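Local coordinates for protein glutathione transferase lambda1 (PDB 4PQH) that binds glutathione and acts as a thiol transferase of the plant Lambda class, a monomeric enzyme that probably serves detoxification, at residues I44-N47 and L51-K54; A67-K70 and P76-V79; P162-L165 and L170-I173; F178-Q183 and Q216-P221. All blocks are in the same frame, centred on the assembly; numbering follows the deposited sequence.

Contact 1. Residues I44-N47 and L51-K54; sequences ITRN and LQDK
R46 and L51 meet through their backbones, where the amide N of L51 donates to the carbonyl O of R46 over 3.0 Å, at an N-H...O angle of 161°, and CB of L51 sits 3.5 Å from that same O of R46. The side chain of R46 lies against the next residue, Q52. Its guanidinium presents one face to CA of Q52, with CZ of R46 3.6 Å from CA of Q52, and NH2 of R46 comes to 3.1 Å from the backbone O of Q52. CG of R46 stands anti to the backbone N (chi1 162°) and the chain stays extended to NE, which is how the group spans the turn. Q52, bent at chi2, rests its CG against both NH1 of R46 and OD1 of N47, 3.7 Å from each. Those two are themselves joined by a weak bond of 2.9 Å from NH1 of R46 to OD1 of N47. Further out, NH2 of R46 forms a salt bridge with E8, NE donates to I55 O, ND2 of N47 bonds A213 O, and L51 packs on I99 and F103. An alanine in place of R46 is likely to leave E8 without its cation and I55 O without this donor, and to open a gap over Q52. The turn carries helix 37-48 into strand 55-59, closing the beta-alpha-beta crossover of the thioredoxin-like domain that begins at strand 28-32. One buried cation thus ties the helix end, the N-terminal tail and the start of the strand together by charge and by hydrogen bonding.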
loop_
_atom_site.group_PDB
_atom_site.type_symbol
_atom_site.label_atom_id
_atom_site.label_comp_id
_atom_site.label_asym_id
_atom_site.label_seq_id
_atom_site.Cartn_x
_atom_site.Cartn_y
_atom_site.Cartn_z
ATOM N N ILE A 44 1.567 3.076 4.993
ATOM C CA ILE A 44 2.719 3.806 4.452
ATOM C C ILE A 44 2.363 5.270 4.236
ATOM O O ILE A 44 3.154 6.160 4.560
ATOM C CB ILE A 44 3.217 3.211 3.115
ATOM C CG1 ILE A 44 3.741 1.787 3.302
ATOM C CG2 ILE A 44 4.321 4.101 2.541
ATOM C CD1 ILE A 44 3.763 0.995 2.009
ATOM N N THR A 45 1.183 5.537 3.693
ATOM C CA THR A 45 0.756 6.918 3.444
ATOM C C THR A 45 0.708 7.727 4.735
ATOM O O THR A 45 1.254 8.828 4.815
ATOM C CB THR A 45 -0.586 6.963 2.702
ATOM O OG1 THR A 45 -0.448 6.258 1.463
ATOM C CG2 THR A 45 -0.978 8.410 2.396
ATOM N N ARG A 46 0.082 7.165 5.757
ATOM C CA ARG A 46 0.073 7.738 7.095
ATOM C C ARG A 46 1.474 8.090 7.579
ATOM O O ARG A 46 1.732 9.224 7.988
ATOM C CB ARG A 46 -0.595 6.751 8.059
ATOM C CG ARG A 46 -0.332 6.970 9.551
ATOM C CD ARG A 46 -0.805 5.722 10.307
ATOM N NE ARG A 46 -0.784 5.802 11.766
ATOM C CZ ARG A 46 0.188 5.303 12.531
ATOM N NH1 ARG A 46 1.253 4.736 11.977
ATOM N NH2 ARG A 46 0.104 5.385 13.851
ATOM N N ASN A 47 2.397 7.138 7.495
ATOM C CA ASN A 47 3.738 7.370 8.006
ATOM C C ASN A 47 4.490 8.410 7.199
ATOM O O ASN A 47 5.180 9.255 7.766
ATOM C CB ASN A 47 4.546 6.084 8.005
ATOM C CG ASN A 47 4.069 5.083 9.042
ATOM O OD1 ASN A 47 3.078 5.300 9.744
ATOM N ND2 ASN A 47 4.785 3.975 9.142
ATOM N N LEU A 51 1.808 11.236 10.164
ATOM C CA LEU A 51 0.496 11.254 10.805
ATOM C C LEU A 51 0.321 10.188 11.880
ATOM O O LEU A 51 -0.808 9.824 12.213
ATOM C CB LEU A 51 -0.594 11.104 9.745
ATOM C CG LEU A 51 -0.640 12.224 8.698
ATOM C CD1 LEU A 51 -1.570 11.857 7.555
ATOM C CD2 LEU A 51 -1.064 13.543 9.331
ATOM N N GLN A 52 1.430 9.695 12.424
ATOM C CA GLN A 52 1.369 8.620 13.413
ATOM C C GLN A 52 0.572 9.016 14.660
ATOM O O GLN A 52 -0.119 8.186 15.248
ATOM C CB GLN A 52 2.777 8.141 13.796
ATOM C CG GLN A 52 3.587 7.540 12.642
ATOM C CD GLN A 52 4.463 8.553 11.921
ATOM O OE1 GLN A 52 4.162 9.748 11.881
ATOM N NE2 GLN A 52 5.556 8.072 11.338
ATOM N N ASP A 53 0.646 10.284 15.046
ATOM C CA ASP A 53 -0.086 10.759 16.221
ATOM C C ASP A 53 -1.513 11.192 15.905
ATOM O O ASP A 53 -2.294 11.474 16.814
ATOM C CB ASP A 53 0.653 11.925 16.882
ATOM C CG ASP A 53 1.910 11.485 17.596
ATOM O OD1 ASP A 53 1.985 10.298 17.982
ATOM O OD2 ASP A 53 2.817 12.326 17.777
ATOM N N LYS A 54 -1.845 11.241 14.618
ATOM C CA LYS A 54 -3.157 11.693 14.173
ATOM C C LYS A 54 -4.057 10.517 13.803
ATOM O O LYS A 54 -5.274 10.574 13.975
ATOM C CB LYS A 54 -3.003 12.623 12.968
ATOM C CG LYS A 54 -4.310 13.159 12.408
ATOM C CD LYS A 54 -4.992 14.102 13.386
ATOM C CE LYS A 54 -6.230 14.727 12.767
ATOM N NZ LYS A 54 -5.916 15.432 11.496
#

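Contact 2. Residues A67-K70 and P76-V79; sequences AWYK and PNKV. With GSH (glutathione), chain C.
Y69 reaches from helix 67-73 to the peptide that holds glutathione: its OH donates to the backbone O of K78 over a short 2.6 Å, and the N-H on the other side of that peptide unit, from V79, grips the ligand. The ring comes in edge-on, with K78 O and OD1 of N77 near its plane, the latter 3.6 Å from CD2 of Y69. CG of Y69 is anti to the backbone N (chi1 -177°), which sends the ring out from the helix toward the loop; S81 OG is a second partner of the hydroxyl. Beside the ring end, CG1 of V79 packs 4.1 Å from CZ of Y69. N77, with left-handed backbone angles, bonds through OD1 to R65 and to a water 3.0 Å away; that water in turn accepts from N of K70. The aliphatic part of K70 crosses the N77 amide at about a right angle. On the ligand side, N of V79 donates to glutathione O2 at 2.8 Å, and N2 of glutathione donates to O of V79 at 2.9 Å. R65 and S92 also bond the ligand. This two-bond, antiparallel, strand-like pairing between the peptide's middle residue and the loop just ahead of P80 is the hallmark of the glutathione site in the thioredoxin-fold domain of glutathione transferases, where the corresponding proline is typically cis.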
loop_
_atom_site.group_PDB
_atom_site.type_symbol
_atom_site.label_atom_id
_atom_site.label_comp_id
_atom_site.label_asym_id
_atom_site.label_seq_id
_atom_site.Cartn_x
_atom_site.Cartn_y
_atom_site.Cartn_z
ATOM N N ALA A 67 -16.412 -9.612 15.421
ATOM C CA ALA A 67 -17.692 -9.453 14.749
ATOM C C ALA A 67 -18.099 -7.986 14.698
ATOM O O ALA A 67 -18.810 -7.568 13.782
ATOM C CB ALA A 67 -18.763 -10.277 15.441
ATOM N N TRP A 68 -17.634 -7.205 15.671
ATOM C CA TRP A 68 -17.972 -5.783 15.716
ATOM C C TRP A 68 -17.413 -4.995 14.535
ATOM O O TRP A 68 -17.860 -3.883 14.272
ATOM C CB TRP A 68 -17.575 -5.122 17.052
ATOM C CG TRP A 68 -16.126 -5.266 17.476
ATOM C CD1 TRP A 68 -15.651 -6.038 18.499
ATOM C CD2 TRP A 68 -14.978 -4.605 16.911
ATOM N NE1 TRP A 68 -14.286 -5.905 18.600
ATOM C CE2 TRP A 68 -13.850 -5.028 17.643
ATOM C CE3 TRP A 68 -14.797 -3.695 15.862
ATOM C CZ2 TRP A 68 -12.559 -4.594 17.346
ATOM C CZ3 TRP A 68 -13.511 -3.258 15.572
ATOM C CH2 TRP A 68 -12.410 -3.708 16.313
ATOM N N TYR A 69 -16.441 -5.562 13.824
ATOM C CA TYR A 69 -15.861 -4.860 12.684
ATOM C C TYR A 69 -16.897 -4.725 11.575
ATOM O O TYR A 69 -17.205 -3.624 11.131
ATOM C CB TYR A 69 -14.587 -5.543 12.174
ATOM C CG TYR A 69 -13.924 -4.796 11.031
ATOM C CD1 TYR A 69 -13.428 -3.504 11.207
ATOM C CD2 TYR A 69 -13.798 -5.378 9.774
ATOM C CE1 TYR A 69 -12.827 -2.827 10.168
ATOM C CE2 TYR A 69 -13.196 -4.694 8.726
ATOM C CZ TYR A 69 -12.717 -3.417 8.932
ATOM O OH TYR A 69 -12.117 -2.732 7.895
ATOM N N LYS A 70 -17.451 -5.854 11.151
ATOM C CA LYS A 70 -18.482 -5.854 10.123
ATOM C C LYS A 70 -19.756 -5.178 10.631
ATOM O O LYS A 70 -20.446 -4.484 9.884
ATOM C CB LYS A 70 -18.770 -7.292 9.676
ATOM C CG LYS A 70 -19.992 -7.457 8.785
ATOM C CD LYS A 70 -20.176 -8.913 8.377
ATOM C CE LYS A 70 -21.497 -9.131 7.650
ATOM N NZ LYS A 70 -21.612 -8.282 6.431
ATOM N N PRO A 76 -18.571 -3.985 4.563
ATOM C CA PRO A 76 -17.951 -4.862 3.555
ATOM C C PRO A 76 -16.948 -5.868 4.135
ATOM O O PRO A 76 -16.539 -6.803 3.433
ATOM C CB PRO A 76 -17.238 -3.873 2.624
ATOM C CG PRO A 76 -18.019 -2.607 2.769
ATOM C CD PRO A 76 -18.403 -2.560 4.215
ATOM N N ASN A 77 -16.559 -5.670 5.393
ATOM C CA ASN A 77 -15.780 -6.653 6.143
ATOM C C ASN A 77 -14.437 -6.979 5.497
ATOM O O ASN A 77 -14.048 -8.145 5.387
ATOM C CB ASN A 77 -16.604 -7.927 6.359
ATOM C CG ASN A 77 -16.064 -8.793 7.481
ATOM O OD1 ASN A 77 -15.389 -8.313 8.387
ATOM N ND2 ASN A 77 -16.369 -10.082 7.425
ATOM N N LYS A 78 -13.747 -5.934 5.055
ATOM C CA LYS A 78 -12.387 -6.057 4.548
ATOM C C LYS A 78 -11.527 -4.959 5.146
ATOM O O LYS A 78 -12.059 -3.961 5.637
ATOM C CB LYS A 78 -12.363 -5.957 3.021
ATOM C CG LYS A 78 -13.100 -7.088 2.312
ATOM C CD LYS A 78 -12.967 -6.988 0.801
ATOM C CE LYS A 78 -13.639 -8.166 0.110
ATOM N NZ LYS A 78 -13.589 -8.039 -1.375
ATOM N N VAL A 79 -10.210 -5.162 5.129
ATOM C CA VAL A 79 -9.260 -4.100 5.476
ATOM C C VAL A 79 -8.500 -3.690 4.224
ATOM O O VAL A 79 -8.288 -4.508 3.339
ATOM C CB VAL A 79 -8.262 -4.537 6.581
ATOM C CG1 VAL A 79 -8.982 -4.712 7.910
ATOM C CG2 VAL A 79 -7.517 -5.812 6.180
HETATM N N1 GSH C . -9.963 -3.656 -3.112
HETATM C CA1 GSH C . -9.661 -3.670 -1.693
HETATM C C1 GSH C . -8.683 -2.559 -1.443
HETATM O O11 GSH C . -7.984 -2.144 -2.393
HETATM O O12 GSH C . -8.588 -2.046 -0.313
HETATM C CB1 GSH C . -9.067 -5.020 -1.284
HETATM C CG1 GSH C . -8.975 -5.203 0.230
HETATM C CD1 GSH C . -8.669 -6.649 0.554
HETATM O OE1 GSH C . -8.795 -7.619 -0.460
HETATM N N2 GSH C . -8.295 -6.964 1.796
HETATM C CA2 GSH C . -8.247 -8.373 2.171
HETATM C C2 GSH C . -9.287 -8.704 3.194
HETATM O O2 GSH C . -9.721 -7.726 4.101
HETATM C CB2 GSH C . -6.897 -8.761 2.753
HETATM S SG2 GSH C . -5.564 -8.893 1.533
HETATM N N3 GSH C . -9.768 -9.944 3.218
HETATM C CA3 GSH C . -10.717 -10.318 4.249
HETATM C C3 GSH C . -11.993 -10.867 3.661
HETATM O O31 GSH C . -12.873 -11.349 4.406
HETATM O O32 GSH C . -12.193 -10.836 2.427
HETATM O O HOH W 1 -16.116 -8.600 11.269
#

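Contact 3. Residues P162-L165 and L170-I173; sequences PFFL and LVDI
D172 leaves the first turn of helix 170-190 at CB and, with CG beside the backbone N (chi1 -50°), turns its carboxylate back toward F163 and F164. CG of D172 comes first to F163, 3.5 Å from its CB. The tip then divides. OD1 takes the amide of F164 over 2.9 Å in an almost straight bond (174°), using its syn lone pair; it also lies near the plane of the F163 ring, at its edge, and 3.1 Å from CD2 of F164, whose ring is turned only 16° from the carboxylate. OD2 lies 3.3 Å from CB of F163 and receives a water at 2.6 Å, which accepts from N of L165. Outside these residues OD1 also binds W204 NE1 and OD2 binds S169 N. The second of these, with S169 OG bonded to V171 N and F168 touching I173, fits the N-capping box and hydrophobic staple that open the corresponding core helix in the glutathione transferase C-terminal domain. With four hydrogen bonds on a buried carboxylate, next to a helix N-terminus, its charged form is probably stabilised. V171, one residue earlier, separates its methyls: CG1 sits 3.7 Å from CD2 of F164, while CG2 reaches CD1 of L165 at 3.9 Å. Behind them, A119 and F123 of helix 113-137 close on V171, and the F164 ring meets W204 and Y175.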
loop_
_atom_site.group_PDB
_atom_site.type_symbol
_atom_site.label_atom_id
_atom_site.label_comp_id
_atom_site.label_asym_id
_atom_site.label_seq_id
_atom_site.Cartn_x
_atom_site.Cartn_y
_atom_site.Cartn_z
ATOM N N PRO A 162 13.903 9.046 -9.175
ATOM C CA PRO A 162 13.969 7.594 -9.374
ATOM C C PRO A 162 12.623 6.892 -9.234
ATOM O O PRO A 162 12.549 5.665 -9.367
ATOM C CB PRO A 162 14.921 7.150 -8.260
ATOM C CG PRO A 162 14.658 8.112 -7.149
ATOM C CD PRO A 162 14.322 9.433 -7.814
ATOM N N PHE A 163 11.573 7.661 -8.979
ATOM C CA PHE A 163 10.254 7.092 -8.693
ATOM C C PHE A 163 9.347 7.194 -9.905
ATOM O O PHE A 163 9.741 7.727 -10.932
ATOM C CB PHE A 163 9.664 7.791 -7.467
ATOM C CG PHE A 163 10.456 7.544 -6.217
ATOM C CD1 PHE A 163 10.485 6.289 -5.633
ATOM C CD2 PHE A 163 11.199 8.553 -5.639
ATOM C CE1 PHE A 163 11.224 6.068 -4.480
ATOM C CE2 PHE A 163 11.926 8.327 -4.490
ATOM C CZ PHE A 163 11.949 7.089 -3.918
ATOM N N PHE A 164 8.144 6.630 -9.819
ATOM C CA PHE A 164 7.272 6.575 -10.991
ATOM C C PHE A 164 6.970 7.928 -11.623
ATOM O O PHE A 164 6.954 8.050 -12.847
ATOM C CB PHE A 164 5.961 5.845 -10.687
ATOM C CG PHE A 164 6.105 4.353 -10.571
ATOM C CD1 PHE A 164 6.349 3.580 -11.693
ATOM C CD2 PHE A 164 5.991 3.734 -9.341
ATOM C CE1 PHE A 164 6.479 2.202 -11.587
ATOM C CE2 PHE A 164 6.106 2.355 -9.226
ATOM C CZ PHE A 164 6.356 1.592 -10.353
ATOM N N LEU A 165 6.748 8.945 -10.791
ATOM C CA LEU A 165 6.485 10.288 -11.300
ATOM C C LEU A 165 7.701 11.185 -11.123
ATOM O O LEU A 165 7.573 12.398 -11.012
ATOM C CB LEU A 165 5.273 10.896 -10.599
ATOM C CG LEU A 165 4.040 9.989 -10.587
ATOM C CD1 LEU A 165 2.917 10.733 -9.896
ATOM C CD2 LEU A 165 3.642 9.552 -11.997
ATOM N N LEU A 170 2.268 8.886 -4.288
ATOM C CA LEU A 170 1.314 7.827 -3.997
ATOM C C LEU A 170 1.445 6.642 -4.925
ATOM O O LEU A 170 1.055 5.537 -4.553
ATOM C CB LEU A 170 -0.111 8.356 -4.093
ATOM C CG LEU A 170 -0.503 9.421 -3.077
ATOM C CD1 LEU A 170 -1.891 9.928 -3.395
ATOM C CD2 LEU A 170 -0.414 8.883 -1.647
ATOM N N VAL A 171 1.954 6.852 -6.136
ATOM C CA VAL A 171 2.087 5.732 -7.066
ATOM C C VAL A 171 3.113 4.724 -6.548
ATOM O O VAL A 171 2.903 3.508 -6.611
ATOM C CB VAL A 171 2.473 6.178 -8.500
ATOM C CG1 VAL A 171 2.515 4.968 -9.437
ATOM C CG2 VAL A 171 1.499 7.214 -9.031
ATOM N N ASP A 172 4.226 5.227 -6.026
ATOM C CA ASP A 172 5.239 4.342 -5.460
ATOM C C ASP A 172 4.672 3.597 -4.257
ATOM O O ASP A 172 4.873 2.391 -4.100
ATOM C CB ASP A 172 6.478 5.149 -5.073
ATOM C CG ASP A 172 6.929 6.033 -6.190
ATOM O OD1 ASP A 172 7.416 5.501 -7.205
ATOM O OD2 ASP A 172 6.728 7.260 -6.070
ATOM N N ILE A 173 3.941 4.321 -3.425
ATOM C CA ILE A 173 3.294 3.735 -2.261
ATOM C C ILE A 173 2.293 2.621 -2.641
ATOM O O ILE A 173 2.214 1.583 -1.980
ATOM C CB ILE A 173 2.611 4.825 -1.438
ATOM C CG1 ILE A 173 3.678 5.766 -0.867
ATOM C CG2 ILE A 173 1.781 4.222 -0.325
ATOM C CD1 ILE A 173 3.111 6.999 -0.182
HETATM O O HOH W 2 6.270 8.932 -8.051
#

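Contact 4. Residues F178-Q183 and Q216-P221; sequences FIERFQ and QTRHEP. Unlike the reference sequence in segment 216-221: H219 (reference Arg).
E180 and R218 lie flat against each other, carboxylate and guanidinium planes only 1° apart. One face of the guanidinium carries CG of E180, 3.7 Å above its centre, and the two side chains run past each other in opposite directions. Stacked in this way, no N-H of R218 points at the oxygen: OE1 of E180 is a long 3.9 Å from NE of R218, well out of the guanidinium plane, so the direct bridge is one of charge. CG of R218 comes closest, 3.6 Å from OE1 of E180. The extended chain of E180, with CG anti to its N (chi1 173°), meets an arginine bent at chi3, which folds over the acid. R218 is modelled in two conformers, so its part is tentative. A water accepting a weak bond from NH2 of R218 donates to O of E180 at 2.8 Å. Along the helix, NH1 of R181 stands 3.6 Å from OE2 of E180, again a long, charge-only bridge. Firmer bonds come from outside: OE1 is bonded to Y214 OH and Q40 NE2, and R181 to Q40 OE1, P177 O and T35 O. A lysine in place of E180 would probably set three cations together and leave Y214 and Q40 without this acceptor. This is a surface salt-bridge network between helix 170-190 and the C-terminal tail, the E180 side chain about 10 Å from that of C36. Directional bonds from Y214 and Q40 fix the acid, while R218 probably adds a weaker, non-directional attraction at the surface.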
loop_
_atom_site.group_PDB
_atom_site.type_symbol
_atom_site.label_atom_id
_atom_site.label_comp_id
_atom_site.label_asym_id
_atom_site.label_seq_id
_atom_site.Cartn_x
_atom_site.Cartn_y
_atom_site.Cartn_z
ATOM N N PHE A 178 3.167 -4.651 -2.885
ATOM C CA PHE A 178 3.076 -5.756 -3.817
ATOM C C PHE A 178 4.429 -6.186 -4.358
ATOM O O PHE A 178 4.723 -7.383 -4.405
ATOM C CB PHE A 178 2.037 -5.434 -4.879
ATOM C CG PHE A 178 0.659 -5.353 -4.302
ATOM C CD1 PHE A 178 -0.082 -6.510 -4.106
ATOM C CD2 PHE A 178 0.145 -4.146 -3.862
ATOM C CE1 PHE A 178 -1.320 -6.455 -3.527
ATOM C CE2 PHE A 178 -1.101 -4.090 -3.276
ATOM C CZ PHE A 178 -1.842 -5.254 -3.118
ATOM N N ILE A 179 5.291 -5.230 -4.693
ATOM C CA ILE A 179 6.647 -5.579 -5.094
ATOM C C ILE A 179 7.404 -6.225 -3.917
ATOM O O ILE A 179 8.159 -7.182 -4.100
ATOM C CB ILE A 179 7.378 -4.362 -5.694
ATOM C CG1 ILE A 179 6.679 -3.967 -7.003
ATOM C CG2 ILE A 179 8.851 -4.680 -5.917
ATOM C CD1 ILE A 179 7.258 -2.734 -7.681
ATOM N N GLU A 180 7.139 -5.739 -2.706
ATOM C CA GLU A 180 7.726 -6.294 -1.487
ATOM C C GLU A 180 7.432 -7.786 -1.345
ATOM O O GLU A 180 8.269 -8.546 -0.879
ATOM C CB GLU A 180 7.180 -5.542 -0.268
ATOM C CG GLU A 180 7.559 -6.114 1.078
ATOM C CD GLU A 180 6.928 -5.350 2.230
ATOM O OE1 GLU A 180 6.897 -4.104 2.172
ATOM O OE2 GLU A 180 6.470 -5.988 3.200
ATOM N N ARG A 181 6.235 -8.198 -1.749
ATOM C CA ARG A 181 5.838 -9.595 -1.632
ATOM C C ARG A 181 6.235 -10.403 -2.864
ATOM O O ARG A 181 6.709 -11.534 -2.739
ATOM C CB ARG A 181 4.336 -9.693 -1.374
ATOM C CG ARG A 181 3.955 -9.289 0.039
ATOM C CD ARG A 181 2.530 -8.769 0.110
ATOM N NE ARG A 181 2.131 -8.488 1.487
ATOM C CZ ARG A 181 2.497 -7.408 2.168
ATOM N NH1 ARG A 181 3.276 -6.496 1.601
ATOM N NH2 ARG A 181 2.082 -7.241 3.418
ATOM N N PHE A 182 6.064 -9.824 -4.050
ATOM C CA PHE A 182 6.318 -10.566 -5.281
ATOM C C PHE A 182 7.798 -10.839 -5.493
ATOM O O PHE A 182 8.171 -11.893 -6.019
ATOM C CB PHE A 182 5.757 -9.852 -6.515
ATOM C CG PHE A 182 4.261 -9.649 -6.494
ATOM C CD1 PHE A 182 3.435 -10.434 -5.697
ATOM C CD2 PHE A 182 3.681 -8.669 -7.285
ATOM C CE1 PHE A 182 2.049 -10.242 -5.697
ATOM C CE2 PHE A 182 2.315 -8.471 -7.289
ATOM C CZ PHE A 182 1.492 -9.258 -6.492
ATOM N N GLN A 183 8.648 -9.894 -5.099
ATOM C CA GLN A 183 10.082 -10.064 -5.329
ATOM C C GLN A 183 10.669 -11.337 -4.686
ATOM O O GLN A 183 11.234 -12.170 -5.396
ATOM C CB GLN A 183 10.880 -8.817 -4.937
ATOM C CG GLN A 183 12.382 -9.000 -5.147
ATOM C CD GLN A 183 13.188 -7.746 -4.897
ATOM O OE1 GLN A 183 12.757 -6.841 -4.190
ATOM N NE2 GLN A 183 14.362 -7.686 -5.494
ATOM N N GLN A 216 9.130 1.089 8.173
ATOM C CA GLN A 216 8.437 0.882 9.436
ATOM C C GLN A 216 7.136 0.107 9.294
ATOM O O GLN A 216 6.621 -0.407 10.281
ATOM C CB GLN A 216 8.181 2.216 10.125
ATOM C CG GLN A 216 9.421 2.816 10.742
ATOM C CD GLN A 216 9.274 4.295 10.952
ATOM O OE1 GLN A 216 8.236 4.872 10.631
ATOM N NE2 GLN A 216 10.315 4.928 11.482
ATOM N N THR A 217 6.601 0.020 8.079
ATOM C CA THR A 217 5.361 -0.733 7.874
ATOM C C THR A 217 5.670 -2.200 7.653
ATOM O O THR A 217 4.766 -3.014 7.445
ATOM C CB THR A 217 4.522 -0.216 6.695
ATOM O OG1 THR A 217 5.219 -0.448 5.463
ATOM C CG2 THR A 217 4.239 1.256 6.855
ATOM N N ARG A 218 6.955 -2.526 7.678
ATOM C CA ARG A 218 7.387 -3.914 7.683
ATOM C C ARG A 218 7.597 -4.358 9.129
ATOM O O ARG A 218 7.887 -5.524 9.392
ATOM C CB ARG A 218 8.666 -4.091 6.855
ATOM C CG ARG A 218 8.487 -3.777 5.374
ATOM C CD ARG A 218 9.812 -3.755 4.616
ATOM N NE ARG A 218 10.166 -5.054 4.042
ATOM C CZ ARG A 218 10.783 -5.206 2.871
ATOM N NH1 ARG A 218 11.108 -4.140 2.150
ATOM N NH2 ARG A 218 11.074 -6.418 2.418
ATOM N N HIS A 219 7.435 -3.416 10.066
ATOM C CA HIS A 219 7.549 -3.696 11.502
ATOM C C HIS A 219 6.338 -4.465 11.999
ATOM O O HIS A 219 5.317 -4.549 11.315
ATOM C CB HIS A 219 7.658 -2.409 12.334
ATOM C CG HIS A 219 8.954 -1.676 12.180
ATOM N ND1 HIS A 219 9.320 -0.637 13.007
ATOM C CD2 HIS A 219 9.970 -1.826 11.295
ATOM C CE1 HIS A 219 10.502 -0.177 12.642
ATOM N NE2 HIS A 219 10.920 -0.882 11.605
ATOM N N GLU A 220 6.451 -4.996 13.213
ATOM C CA GLU A 220 5.386 -5.783 13.828
ATOM C C GLU A 220 5.438 -5.635 15.350
ATOM O O GLU A 220 6.473 -5.261 15.903
ATOM C CB GLU A 220 5.537 -7.253 13.433
ATOM C CG GLU A 220 6.831 -7.890 13.911
ATOM C CD GLU A 220 7.039 -9.277 13.339
ATOM O OE1 GLU A 220 6.194 -9.717 12.530
ATOM O OE2 GLU A 220 8.047 -9.924 13.697
ATOM N N PRO A 221 4.315 -5.916 16.036
ATOM C CA PRO A 221 4.325 -5.841 17.502
ATOM C C PRO A 221 5.048 -7.034 18.124
ATOM O O PRO A 221 5.446 -7.939 17.391
ATOM C CB PRO A 221 2.837 -5.884 17.859
ATOM C CG PRO A 221 2.219 -6.661 16.747
ATOM C CD PRO A 221 2.979 -6.251 15.512
HETATM O O HOH W 3 10.843 -7.793 -0.143
#

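How the contacts relate
Contacts 1 and 2 come first along the chain and both belong to the thioredoxin-like N-terminal domain, their centres 22 Å apart without touching; contact 3 lies in the helical C-terminal domain, and contact 4 joins that domain to the tail after helix 212-215. Helix 170-190 serves contacts 3 and 4, whose centres are 17 Å apart. Contact 1 touches both: T45 and I44 pack on I173, and I44 and N47 on T217. It therefore sits at the interface between the two domains. Contact 2, its centre 30 Å from that of contact 3, on the opposite side of the chain's centre, holds the glutathione loop, while contact 4 ties helix 170-190 to the tail.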